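PDB 3BD1: Cro protein from Xylella fastidiosa, which probably binds operator DNA through a helix-turn-helix motif and acts as a transcriptional regulator of a prophage element. Local coordinates for residues A[19-24]-A[43-48]; A[35-40]-A[56-61]. All blocks are in the same frame, centred on the assembly; numbering follows the deposited sequence.

Interaction 1 of 2, residues A[19-24]-A[43-48]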
# COMPACT_ATOMS: atom_id res chain seq x y z
N ALA A 19 4.20 8.32 8.43
CA ALA A 19 5.37 9.03 8.91
C ALA A 19 5.48 10.40 8.25
O ALA A 19 5.74 11.41 8.89
CB ALA A 19 6.64 8.21 8.69
N SER A 20 5.28 10.43 6.93
CA SER A 20 5.39 11.66 6.16
C SER A 20 4.37 12.73 6.53
O SER A 20 4.58 13.93 6.30
CB SER A 20 5.29 11.38 4.66
OG SER A 20 3.97 11.09 4.22
N LEU A 21 3.25 12.29 7.09
CA LEU A 21 2.17 13.18 7.50
C LEU A 21 2.15 13.45 9.00
O LEU A 21 1.39 14.30 9.46
CB LEU A 21 0.82 12.59 7.08
CG LEU A 21 0.63 12.44 5.58
CD1 LEU A 21 -0.71 11.71 5.30
CD2 LEU A 21 0.66 13.78 4.83
N GLY A 22 2.96 12.72 9.76
CA GLY A 22 2.93 12.83 11.23
C GLY A 22 1.65 12.33 11.85
O GLY A 22 1.16 12.90 12.85
N VAL A 23 1.10 11.26 11.26
CA VAL A 23 -0.10 10.64 11.82
C VAL A 23 0.17 9.17 12.12
O VAL A 23 1.18 8.60 11.70
CB VAL A 23 -1.33 10.77 10.87
CG1 VAL A 23 -1.60 12.26 10.64
CG2 VAL A 23 -1.15 9.95 9.57
N ARG A 24 -0.77 8.56 12.85
CA ARG A 24 -0.70 7.13 13.11
C ARG A 24 -1.17 6.36 11.88
O ARG A 24 -2.00 6.83 11.11
CB ARG A 24 -1.58 6.78 14.32
CG ARG A 24 -1.25 7.59 15.57
CD ARG A 24 -0.32 6.84 16.51
NE ARG A 24 -1.06 6.07 17.51
CZ ARG A 24 -1.59 6.56 18.62
NH1 ARG A 24 -1.49 7.85 18.93
NH2 ARG A 24 -2.23 5.75 19.45
N ILE A 43 -3.42 19.15 1.16
CA ILE A 43 -2.19 19.79 0.67
C ILE A 43 -0.97 19.01 1.13
O ILE A 43 -0.03 18.83 0.36
CB ILE A 43 -2.07 21.28 1.05
CG1 ILE A 43 -3.07 22.13 0.27
CG2 ILE A 43 -0.66 21.83 0.76
CD1 ILE A 43 -3.07 23.61 0.63
N ASP A 44 -0.98 18.55 2.37
CA ASP A 44 0.16 17.80 2.90
C ASP A 44 0.38 16.54 2.07
O ASP A 44 1.52 16.21 1.75
CB ASP A 44 -0.07 17.44 4.35
CG ASP A 44 -0.13 18.65 5.27
OD1 ASP A 44 0.55 19.65 4.96
OD2 ASP A 44 -0.86 18.55 6.28
N ILE A 45 -0.70 15.85 1.73
CA ILE A 45 -0.58 14.63 0.94
C ILE A 45 -0.05 14.95 -0.46
O ILE A 45 0.82 14.23 -1.00
CB ILE A 45 -1.91 13.83 0.89
CG1 ILE A 45 -2.31 13.33 2.29
CG2 ILE A 45 -1.82 12.72 -0.17
CD1 ILE A 45 -3.76 12.84 2.40
N GLU A 46 -0.61 16.00 -1.06
CA GLU A 46 -0.13 16.42 -2.37
C GLU A 46 1.39 16.71 -2.31
O GLU A 46 2.14 16.34 -3.23
CB GLU A 46 -0.87 17.66 -2.86
CG GLU A 46 -0.40 18.15 -4.20
CD GLU A 46 -1.20 19.30 -4.75
OE1 GLU A 46 -2.44 19.32 -4.65
OE2 GLU A 46 -0.57 20.20 -5.32
N ARG A 47 1.83 17.35 -1.23
CA ARG A 47 3.25 17.66 -1.11
C ARG A 47 4.14 16.43 -0.91
O ARG A 47 5.17 16.28 -1.57
CB ARG A 47 3.46 18.65 0.03
CG ARG A 47 2.94 20.05 -0.27
CD ARG A 47 3.12 20.99 0.91
NE ARG A 47 2.72 22.35 0.54
CZ ARG A 47 2.51 23.32 1.42
NH1 ARG A 47 2.64 23.10 2.72
NH2 ARG A 47 2.15 24.52 0.98
N VAL A 48 3.78 15.57 0.04
CA VAL A 48 4.63 14.42 0.34
C VAL A 48 4.67 13.40 -0.77
O VAL A 48 5.64 12.64 -0.88
CB VAL A 48 4.29 13.75 1.68
CG1 VAL A 48 4.41 14.76 2.84
CG2 VAL A 48 2.93 13.02 1.71
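Leu21 carries the apolar part of this contact, dividing its two methyls over the side of helix 42-48 turned to it. CD1 meets Ile45 CG1 at 3.8 Å, while CD2 lies 3.8 Å from Asp44 CB and 3.9 Å from Val48 CG2. The branched end thus meets Asp44, Ile45 and Val48, residues i, i+1 and i+4, and the side chain crosses that of Ile45 obliquely. The CA-CB bond of Leu21 is not aimed at this helix; with CD1 anti to CA (chi2 174°) the extended end still reaches it. Leu21 and Ile45 also both touch Trp31 of helix 25-34, which extends the apolar cluster to a third helix.

A second group pairs a small polar side chain with an aliphatic one. The CA-CB bonds of Ser20 and Val48 are directed at each other's segment, and Ser20 CB lies 3.9 Å from Val48 CB. Val48 CG1 rests 3.6 Å from the carbonyl O of Ser20. Ser20 is modelled in two conformers; in one its OG is directed back to Leu17 O, a hydrogen bond within its own helix.

No hydrogen bond runs directly between the segments. Asp44 lends its CB to the packing, whereas its OD2 forms a salt bridge with Arg41; the same arginine donates through NH2 to Leu21 O, so one guanidinium ties both helix ends indirectly. Helix 14-21 terminates in a Schellman motif at Gly22, whose positive phi (67°) accompanies a 3.2 Å bond from Gly22 N to Ala19 O.

Ala19 and Ser20 also pack against a second subunit. The arrangement joins the first helix of what is probably the helix-turn-helix unit, 14-21 and 25-34, to the following helix 42-48, as in all-helical Cro and repressor domains.

Interaction 2 of 2, residues A[35-40]-A[56-61]. With GOL (glycerol), chain D.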
# COMPACT_ATOMS: atom_id res chain seq x y z
N GLY A 35 -13.12 6.25 2.83
CA GLY A 35 -12.94 6.82 1.49
C GLY A 35 -12.75 8.33 1.52
O GLY A 35 -13.13 9.04 0.59
N ARG A 36 -12.16 8.85 2.59
CA ARG A 36 -12.10 10.30 2.72
C ARG A 36 -10.96 10.73 3.64
O ARG A 36 -10.98 10.41 4.84
CB ARG A 36 -13.40 10.83 3.33
CG ARG A 36 -13.52 12.35 3.46
CD ARG A 36 -14.80 12.79 4.14
NE ARG A 36 -14.77 12.69 5.60
CZ ARG A 36 -15.43 11.81 6.34
NH1 ARG A 36 -16.21 10.89 5.79
NH2 ARG A 36 -15.30 11.83 7.66
N VAL A 37 -10.00 11.45 3.08
CA VAL A 37 -8.96 12.06 3.87
C VAL A 37 -9.51 13.37 4.42
O VAL A 37 -10.34 14.03 3.79
CB VAL A 37 -7.61 12.27 3.11
CG1 VAL A 37 -7.21 10.98 2.40
CG2 VAL A 37 -7.58 13.42 2.13
N PRO A 38 -9.04 13.77 5.61
CA PRO A 38 -9.42 15.07 6.14
C PRO A 38 -9.03 16.22 5.19
O PRO A 38 -7.95 16.20 4.60
CB PRO A 38 -8.61 15.17 7.43
CG PRO A 38 -8.30 13.79 7.81
CD PRO A 38 -8.14 13.05 6.52
N ALA A 39 -9.88 17.23 5.07
CA ALA A 39 -9.66 18.32 4.12
C ALA A 39 -8.33 18.98 4.48
O ALA A 39 -7.59 19.39 3.57
CB ALA A 39 -10.83 19.35 4.16
N GLU A 40 -8.05 19.10 5.77
CA GLU A 40 -6.86 19.84 6.21
C GLU A 40 -5.55 19.08 6.02
O GLU A 40 -4.47 19.63 6.30
CB GLU A 40 -6.99 20.23 7.68
CG GLU A 40 -6.93 19.10 8.67
CD GLU A 40 -8.25 18.42 8.95
OE1 GLU A 40 -8.24 17.71 9.99
OE2 GLU A 40 -9.24 18.57 8.19
N ARG A 56 -7.59 17.98 -5.52
CA ARG A 56 -8.90 17.74 -6.18
C ARG A 56 -9.19 16.26 -6.34
O ARG A 56 -10.35 15.87 -6.38
CB ARG A 56 -8.88 18.45 -7.53
CG ARG A 56 -10.00 18.21 -8.49
CD ARG A 56 -11.29 18.80 -8.01
NE ARG A 56 -12.34 18.43 -8.96
CZ ARG A 56 -13.48 19.09 -9.12
NH1 ARG A 56 -13.75 20.16 -8.39
NH2 ARG A 56 -14.36 18.66 -10.02
N GLU A 57 -8.16 15.43 -6.42
CA GLU A 57 -8.36 14.00 -6.50
C GLU A 57 -8.73 13.43 -5.15
O GLU A 57 -9.49 12.46 -5.07
CB GLU A 57 -7.13 13.30 -7.07
CG GLU A 57 -6.81 13.70 -8.50
CD GLU A 57 -5.43 13.31 -9.01
OE1 GLU A 57 -4.48 13.22 -8.24
OE2 GLU A 57 -5.25 13.11 -10.21
N LEU A 58 -8.17 14.02 -4.09
CA LEU A 58 -8.45 13.55 -2.74
C LEU A 58 -9.83 13.98 -2.25
O LEU A 58 -10.56 13.19 -1.65
CB LEU A 58 -7.35 14.04 -1.79
CG LEU A 58 -5.96 13.43 -1.99
CD1 LEU A 58 -4.90 14.40 -1.39
CD2 LEU A 58 -5.90 12.03 -1.42
N ARG A 59 -10.19 15.22 -2.50
CA ARG A 59 -11.43 15.78 -1.98
C ARG A 59 -12.05 16.66 -3.05
O ARG A 59 -11.99 17.90 -3.00
CB ARG A 59 -11.24 16.52 -0.65
CG ARG A 59 -10.89 15.63 0.54
CD ARG A 59 -12.03 14.68 0.96
NE ARG A 59 -13.25 15.42 1.29
CZ ARG A 59 -13.50 15.95 2.48
NH1 ARG A 59 -12.61 15.80 3.46
NH2 ARG A 59 -14.61 16.62 2.71
N PRO A 60 -12.70 16.03 -4.04
CA PRO A 60 -13.33 16.81 -5.09
C PRO A 60 -14.50 17.68 -4.62
O PRO A 60 -14.86 18.60 -5.34
CB PRO A 60 -13.79 15.77 -6.11
CG PRO A 60 -13.62 14.50 -5.48
CD PRO A 60 -12.79 14.58 -4.25
N ASP A 61 -15.04 17.35 -3.45
CA ASP A 61 -16.08 18.13 -2.81
C ASP A 61 -15.56 19.40 -2.13
O ASP A 61 -16.38 20.22 -1.72
CB ASP A 61 -16.80 17.29 -1.76
CG ASP A 61 -15.90 16.65 -0.72
OD1 ASP A 61 -14.78 16.20 -1.05
OD2 ASP A 61 -16.39 16.56 0.43
C1 GOL D . -13.81 17.55 6.58
O1 GOL D . -12.62 16.93 6.18
C2 GOL D . -14.06 19.05 6.53
O2 GOL D . -13.53 19.49 5.30
C3 GOL D . -13.70 19.97 7.70
O3 GOL D . -12.42 19.46 8.02
O HOH W 1 -9.98 11.39 0.20
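Arg36 and Arg59 meet despite their like charges, because the contact is made by aliphatic carbon. Arg36 CG lies over one face of the Arg59 guanidinium, toward its rim and 3.6 Å from NH1. CG is anti to the backbone N (chi1 -176°), and the bend further out in the Arg36 chain accompanies guanidinium planes turned 81° apart, with Arg36 NE 4.3 Å from Arg59 NH1.

At Val37 backbone and side chain both take part. Its carbonyl O accepts a 2.9 Å hydrogen bond from Arg59 NH1, nearly in the guanidinium plane and in the carbonyl plane too, with an N-H...O angle of 154°. Val37 N gives its hydrogen to a water 2.9 Å away, which in turn donates to Leu58 O at 2.6 Å. Val37 CG2 meanwhile packs on Leu58 CB at 4.0 Å, within a cluster shared with Trp31 and Ile4.

Beyond Pro38, whose CB points away, Ala39 N and Arg59 NH1 are both donors and do not bond to each other. Each instead donates to O1 of a glycerol, probably from the crystallisation liquor, with NH1 2.9 Å from that oxygen. Ala39 also packs against Ala39 of a third subunit.

The guanidinium of Arg59 is thus held at several points along its edge: NE and NH2 grip Asp61 side-on, NE to OD1 being 2.9 Å, while NH1 serves Val37 O and the glycerol. Such a set of in-plane partners fixes its rotation, and the carboxylate probably offsets the repulsion from Arg36.

Both contacts are largely buried, yet they differ in chemistry. Interaction 1 joins two helices through aliphatic groups without a direct hydrogen bond, whereas interaction 2 joins a loop to the end of helix 55-58 through an arginine, a carbonyl and a water, with the exposed Arg36 at its margin. The centres of interactions 1 and 2 lie about 13 Å apart, and their segments alternate along the chain. They meet on the core side: Ile45 CG2 lies 3.7 Å from Leu58 CD1, and Ile45 CD1 3.9 Å from Val37 CG2. Ile45 therefore belongs to one continuous apolar core. Interaction 1 touches the second subunit and, through Ile43, the third; interaction 2 touches the third.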